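Carboxypeptidase 1 (Deinococcus radiodurans str. R1, PDB 5GIV) is an M32-family metallocarboxypeptidase that binds one zinc ion per subunit and probably releases amino acids one after another, with broad specificity, from the C-terminus. Local coordinates at residues R106-S109 and G110-Q114; T138-L141 and S142-A146. All coordinates share one frame; numbering follows the deposited sequence.

Contact 1. Residues R106-S109 and G110-Q114; sequences REFS and GHVGQ
Phe-108 and Val-112, one helical turn apart, make the apolar side-chain contact of this stretch. The methyl CG1 of Val-112 approaches CE1 of the Phe-108 ring to 3.4 Å, meeting it at a slant. The ring reaches its neighbour because CG of Phe-108 stands roughly anti to the backbone N (chi1 -153°), which brings the outer ring atoms forward although the CB itself points away from 110-114. The other methyl of Val-112, CG2, stands between the backbone N and the carbonyl carbon of its own residue and lies against the preceding turn, 3.1 Å from Phe-108 O and 3.2 Å from Ser-109 O.

Beneath these side chains runs the helix backbone. Val-112 N donates to Phe-108 O at 3.0 Å along a nearly straight path (176°), and the bond from Gly-113 N to Ser-109 O, at 3.1 Å, is more bent. The two residues before them, Gly-110 and His-111, bond in the same way through their N atoms to Arg-106 O and Glu-107 O. Gly-110 lies on an exposed surface, and a CB could be accommodated there, so its lack of a side chain is not forced by crowding in this stretch.

His-111 rests its CB 3.5 Å from Glu-107 O, while its imidazole extends to the next helix, where NE2 hydrogen-bonds to Thr-138 OG1 and is also within bonding reach of Tyr-134 O. A histidine suits this buried position because the ring can carry a polar atom across the interface. Arg-106, on the exposed side, forms a salt bridge with Glu-103. The stretch illustrates i to i+4 packing in an amphipathic alpha-helix: Phe-108 and His-111 face helix 128-147 within an antiparallel helical hairpin, while Arg-106, Ser-109 and Gly-110 lie on the exposed surface.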
ATOM      1  N   ARG A 106       1.514  -4.152 -25.662  1.00 44.29           N
ATOM      2  CA  ARG A 106       2.706  -4.508 -24.896  1.00 44.33           C
ATOM      3  C   ARG A 106       3.943  -3.777 -25.397  1.00 44.35           C
ATOM      4  O   ARG A 106       4.762  -3.313 -24.594  1.00 44.31           O
ATOM      5  CB  ARG A 106       2.914  -6.023 -24.935  1.00 44.48           C
ATOM      6  CG  ARG A 106       1.939  -6.805 -24.050  1.00 44.49           C
ATOM      7  CD  ARG A 106       2.301  -8.281 -24.000  1.00 44.65           C
ATOM      8  NE  ARG A 106       2.146  -8.899 -25.314  1.00 44.79           N
ATOM      9  CZ  ARG A 106       1.030  -9.488 -25.735  1.00 44.83           C
ATOM     10  NH1 ARG A 106      -0.031  -9.555 -24.936  1.00 44.77           N
ATOM     11  NH2 ARG A 106       0.980 -10.015 -26.952  1.00 44.96           N
ATOM     12  N   GLU A 107       4.108  -3.670 -26.716  1.00 44.55           N
ATOM     13  CA  GLU A 107       5.277  -2.979 -27.249  1.00 44.57           C
ATOM     14  C   GLU A 107       5.293  -1.520 -26.807  1.00 44.44           C
ATOM     15  O   GLU A 107       6.312  -1.015 -26.324  1.00 44.43           O
ATOM     16  CB  GLU A 107       5.310  -3.092 -28.777  1.00 44.67           C
ATOM     17  CG  GLU A 107       6.549  -2.459 -29.399  1.00 44.72           C
ATOM     18  CD  GLU A 107       6.427  -2.228 -30.897  1.00 44.80           C
ATOM     19  OE1 GLU A 107       5.318  -2.402 -31.448  1.00 44.83           O
ATOM     20  OE2 GLU A 107       7.454  -1.879 -31.529  1.00 44.85           O
ATOM     21  N   PHE A 108       4.169  -0.823 -26.974  1.00 34.26           N
ATOM     22  CA  PHE A 108       4.079   0.573 -26.558  1.00 34.15           C
ATOM     23  C   PHE A 108       4.305   0.709 -25.053  1.00 34.09           C
ATOM     24  O   PHE A 108       5.047   1.588 -24.597  1.00 34.05           O
ATOM     25  CB  PHE A 108       2.712   1.139 -26.963  1.00 34.10           C
ATOM     26  CG  PHE A 108       2.701   2.629 -27.181  1.00 34.04           C
ATOM     27  CD1 PHE A 108       3.731   3.425 -26.720  1.00 34.01           C
ATOM     28  CD2 PHE A 108       1.660   3.230 -27.864  1.00 34.01           C
ATOM     29  CE1 PHE A 108       3.715   4.791 -26.930  1.00 33.96           C
ATOM     30  CE2 PHE A 108       1.640   4.599 -28.074  1.00 33.98           C
ATOM     31  CZ  PHE A 108       2.671   5.375 -27.605  1.00 33.95           C
ATOM     32  N   SER A 109       3.671  -0.163 -24.267  1.00 35.16           N
ATOM     33  CA  SER A 109       3.833  -0.122 -22.817  1.00 35.12           C
ATOM     34  C   SER A 109       5.281  -0.369 -22.405  1.00 35.17           C
ATOM     35  O   SER A 109       5.803   0.313 -21.514  1.00 35.14           O
ATOM     36  CB  SER A 109       2.909  -1.152 -22.170  1.00 35.13           C
ATOM     37  OG  SER A 109       3.291  -1.393 -20.830  1.00 35.13           O
ATOM     38  N   GLY A 110       5.952  -1.326 -23.050  1.00 39.26           N
ATOM     39  CA  GLY A 110       7.340  -1.590 -22.708  1.00 39.30           C
ATOM     40  C   GLY A 110       8.263  -0.458 -23.113  1.00 39.28           C
ATOM     41  O   GLY A 110       9.211  -0.127 -22.393  1.00 39.29           O
ATOM     42  N   HIS A 111       7.989   0.170 -24.256  1.00 26.83           N
ATOM     43  CA  HIS A 111       8.837   1.264 -24.712  1.00 26.80           C
ATOM     44  C   HIS A 111       8.723   2.467 -23.786  1.00 26.72           C
ATOM     45  O   HIS A 111       9.739   3.017 -23.347  1.00 26.68           O
ATOM     46  CB  HIS A 111       8.479   1.664 -26.140  1.00 26.80           C
ATOM     47  CG  HIS A 111       9.105   2.950 -26.573  1.00 26.76           C
ATOM     48  ND1 HIS A 111      10.420   3.042 -26.973  1.00 26.79           N
ATOM     49  CD2 HIS A 111       8.599   4.203 -26.660  1.00 26.68           C
ATOM     50  CE1 HIS A 111      10.698   4.294 -27.291  1.00 26.73           C
ATOM     51  NE2 HIS A 111       9.610   5.020 -27.109  1.00 26.67           N
ATOM     52  N   VAL A 112       7.493   2.897 -23.489  1.00 34.14           N
ATOM     53  CA  VAL A 112       7.313   4.066 -22.629  1.00 34.06           C
ATOM     54  C   VAL A 112       7.871   3.796 -21.243  1.00 34.07           C
ATOM     55  O   VAL A 112       8.300   4.726 -20.547  1.00 34.02           O
ATOM     56  CB  VAL A 112       5.831   4.493 -22.571  1.00 34.01           C
ATOM     57  CG1 VAL A 112       5.345   4.912 -23.943  1.00 34.02           C
ATOM     58  CG2 VAL A 112       4.965   3.378 -22.011  1.00 34.02           C
ATOM     59  N   GLY A 113       7.894   2.528 -20.821  1.00 28.76           N
ATOM     60  CA  GLY A 113       8.539   2.198 -19.561  1.00 28.78           C
ATOM     61  C   GLY A 113      10.035   2.442 -19.611  1.00 28.79           C
ATOM     62  O   GLY A 113      10.623   2.963 -18.657  1.00 28.77           O
ATOM     63  N   GLN A 114      10.669   2.084 -20.731  1.00 37.90           N
ATOM     64  CA  GLN A 114      12.098   2.336 -20.894  1.00 37.90           C
ATOM     65  C   GLN A 114      12.376   3.812 -21.129  1.00 37.79           C
ATOM     66  O   GLN A 114      13.370   4.349 -20.624  1.00 37.74           O
ATOM     67  CB  GLN A 114      12.653   1.497 -22.045  1.00 38.01           C
ATOM     68  CG  GLN A 114      12.560  -0.002 -21.812  1.00 38.15           C
ATOM     69  CD  GLN A 114      13.289  -0.804 -22.878  1.00 38.28           C
ATOM     70  OE1 GLN A 114      13.948  -1.802 -22.575  1.00 38.38           O
ATOM     71  NE2 GLN A 114      13.169  -0.376 -24.135  1.00 38.28           N
TER

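Contact 2. Residues T138-L141 and S142-A146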
ATOM      1  N   THR A 138       8.566   6.924 -29.778  1.00 26.50           N
ATOM      2  CA  THR A 138       7.265   7.254 -29.203  1.00 26.44           C
ATOM      3  C   THR A 138       6.379   7.969 -30.214  1.00 26.45           C
ATOM      4  O   THR A 138       5.184   7.675 -30.313  1.00 26.47           O
ATOM      5  CB  THR A 138       7.425   8.099 -27.936  1.00 26.35           C
ATOM      6  OG1 THR A 138       8.004   7.303 -26.901  1.00 26.33           O
ATOM      7  CG2 THR A 138       6.065   8.589 -27.461  1.00 26.32           C
ATOM      8  N   LEU A 139       6.946   8.895 -30.991  1.00 21.52           N
ATOM      9  CA  LEU A 139       6.140   9.587 -31.994  1.00 21.57           C
ATOM     10  C   LEU A 139       5.618   8.622 -33.047  1.00 21.67           C
ATOM     11  O   LEU A 139       4.449   8.697 -33.441  1.00 21.69           O
ATOM     12  CB  LEU A 139       6.945  10.698 -32.656  1.00 21.58           C
ATOM     13  CG  LEU A 139       6.155  11.415 -33.753  1.00 21.63           C
ATOM     14  CD1 LEU A 139       4.936  12.116 -33.169  1.00 21.61           C
ATOM     15  CD2 LEU A 139       7.033  12.406 -34.499  1.00 21.67           C
ATOM     16  N   ASP A 140       6.464   7.696 -33.501  1.00 34.27           N
ATOM     17  CA  ASP A 140       6.041   6.716 -34.495  1.00 34.37           C
ATOM     18  C   ASP A 140       4.952   5.813 -33.934  1.00 34.33           C
ATOM     19  O   ASP A 140       3.935   5.567 -34.591  1.00 34.38           O
ATOM     20  CB  ASP A 140       7.252   5.912 -34.973  1.00 34.47           C
ATOM     21  CG  ASP A 140       6.869   4.707 -35.821  1.00 34.60           C
ATOM     22  OD1 ASP A 140       6.424   4.896 -36.978  1.00 34.69           O
ATOM     23  OD2 ASP A 140       7.041   3.562 -35.336  1.00 34.64           O
ATOM     24  N   LEU A 141       5.139   5.318 -32.710  1.00 31.80           N
ATOM     25  CA  LEU A 141       4.107   4.502 -32.076  1.00 31.77           C
ATOM     26  C   LEU A 141       2.828   5.300 -31.800  1.00 31.69           C
ATOM     27  O   LEU A 141       1.729   4.739 -31.853  1.00 31.70           O
ATOM     28  CB  LEU A 141       4.640   3.895 -30.780  1.00 31.72           C
ATOM     29  CG  LEU A 141       5.787   2.894 -30.919  1.00 31.79           C
ATOM     30  CD1 LEU A 141       6.336   2.494 -29.549  1.00 31.75           C
ATOM     31  CD2 LEU A 141       5.334   1.662 -31.709  1.00 31.89           C
ATOM     32  N   SER A 142       2.940   6.591 -31.471  1.00 24.96           N
ATOM     33  CA  SER A 142       1.731   7.390 -31.270  1.00 24.93           C
ATOM     34  C   SER A 142       0.918   7.485 -32.555  1.00 25.01           C
ATOM     35  O   SER A 142      -0.310   7.334 -32.539  1.00 25.01           O
ATOM     36  CB  SER A 142       2.082   8.795 -30.765  1.00 24.88           C
ATOM     37  OG  SER A 142       2.702   8.743 -29.494  1.00 24.82           O
ATOM     38  N   LEU A 143       1.587   7.712 -33.684  1.00 23.14           N
ATOM     39  CA  LEU A 143       0.878   7.753 -34.957  1.00 23.21           C
ATOM     40  C   LEU A 143       0.285   6.392 -35.297  1.00 23.24           C
ATOM     41  O   LEU A 143      -0.849   6.303 -35.795  1.00 23.25           O
ATOM     42  CB  LEU A 143       1.828   8.219 -36.053  1.00 23.27           C
ATOM     43  CG  LEU A 143       2.213   9.687 -35.965  1.00 23.25           C
ATOM     44  CD1 LEU A 143       3.358   9.959 -36.912  1.00 23.31           C
ATOM     45  CD2 LEU A 143       1.004  10.584 -36.281  1.00 23.24           C
ATOM     46  N   GLN A 144       1.028   5.322 -35.016  1.00 33.35           N
ATOM     47  CA  GLN A 144       0.522   3.983 -35.281  1.00 33.42           C
ATOM     48  C   GLN A 144      -0.703   3.672 -34.430  1.00 33.35           C
ATOM     49  O   GLN A 144      -1.695   3.125 -34.931  1.00 33.38           O
ATOM     50  CB  GLN A 144       1.619   2.953 -35.025  1.00 33.48           C
ATOM     51  CG  GLN A 144       1.198   1.552 -35.376  1.00 33.59           C
ATOM     52  CD  GLN A 144       2.351   0.585 -35.373  1.00 33.70           C
ATOM     53  OE1 GLN A 144       3.521   0.990 -35.418  1.00 33.72           O
ATOM     54  NE2 GLN A 144       2.032  -0.709 -35.360  1.00 33.78           N
ATOM     55  N   ALA A 145      -0.658   4.017 -33.141  1.00 26.93           N
ATOM     56  CA  ALA A 145      -1.810   3.765 -32.286  1.00 26.85           C
ATOM     57  C   ALA A 145      -3.039   4.489 -32.812  1.00 26.85           C
ATOM     58  O   ALA A 145      -4.130   3.915 -32.873  1.00 26.86           O
ATOM     59  CB  ALA A 145      -1.508   4.192 -30.850  1.00 26.76           C
ATOM     60  N   ALA A 146      -2.876   5.744 -33.221  1.00 28.13           N
ATOM     61  CA  ALA A 146      -4.011   6.489 -33.742  1.00 28.15           C
ATOM     62  C   ALA A 146      -4.529   5.886 -35.038  1.00 28.25           C
ATOM     63  O   ALA A 146      -5.726   5.986 -35.329  1.00 28.27           O
ATOM     64  CB  ALA A 146      -3.624   7.953 -33.950  1.00 28.15           C
TER
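Ser-142 folds back onto Thr-138, the residue one turn before it. Its CB lies 3.3 Å from Thr-138 O and 3.6 Å from Leu-139 O, close against the previous turn's carbonyls. The next atom, OG, sits beside the backbone N (chi1 -64°), and from there the hydroxyl donates to Thr-138 O at 2.8 Å. Thr-138 O also receives the regular helical bond from Ser-142 N, at 2.7 Å. The two donors arrive from opposite faces of the carbonyl plane, OG well above it (41°) and N with a smaller tilt. OG has a further hydrogen bond, with Ile-415 N, so the small hydroxyl joins its own helix to a loop. With the hydroxyl gone, as in an alanine here, Ile-415 N would probably lose this partner and Thr-138 O its second grip from Ser-142.

Around this centre the residue types follow their surroundings. CG of Leu-139 lies 4.5 Å from CD1 of Leu-143, a loose approach, and both leucines pack on Leu-372. Leu-141 and Gln-144 run side by side, CD2 of Leu-141 4.2 Å from OE1 of Gln-144; both also touch Phe-104. Ala-145 brings its methyl CB to 3.4 Å from Leu-141 O, and this short side chain suits a buried place against Phe-104 and Tyr-159. The whole is a helical serine bonding back to the carbonyl four residues earlier, in a helix packed between helix 102-122, helix 155-163 and helix 357-372 of the largely helical M32 fold.

Contacts 1 and 2 occupy consecutive helices, 102-122 and 128-147, which run roughly antiparallel; the centres of the two contacts are about 12 Å apart. They touch directly. The bond from His-111 NE2 to Thr-138 OG1, 2.8 Å long, makes the polar link between them. Beside it, CD2 of His-111 packs 4.0 Å from CD1 of Leu-141. Phe-108 makes another bridge, its CE2 3.8 Å from Leu-141 O and its CZ 3.9 Å from Ser-142 OG, so the ring lies near the serine that reaches Ile-415. Both contacts are away from the zinc site of His-266, His-270 and Glu-296; here the two helices are joined by that polar link and by packing of the Phe-108 and His-111 rings.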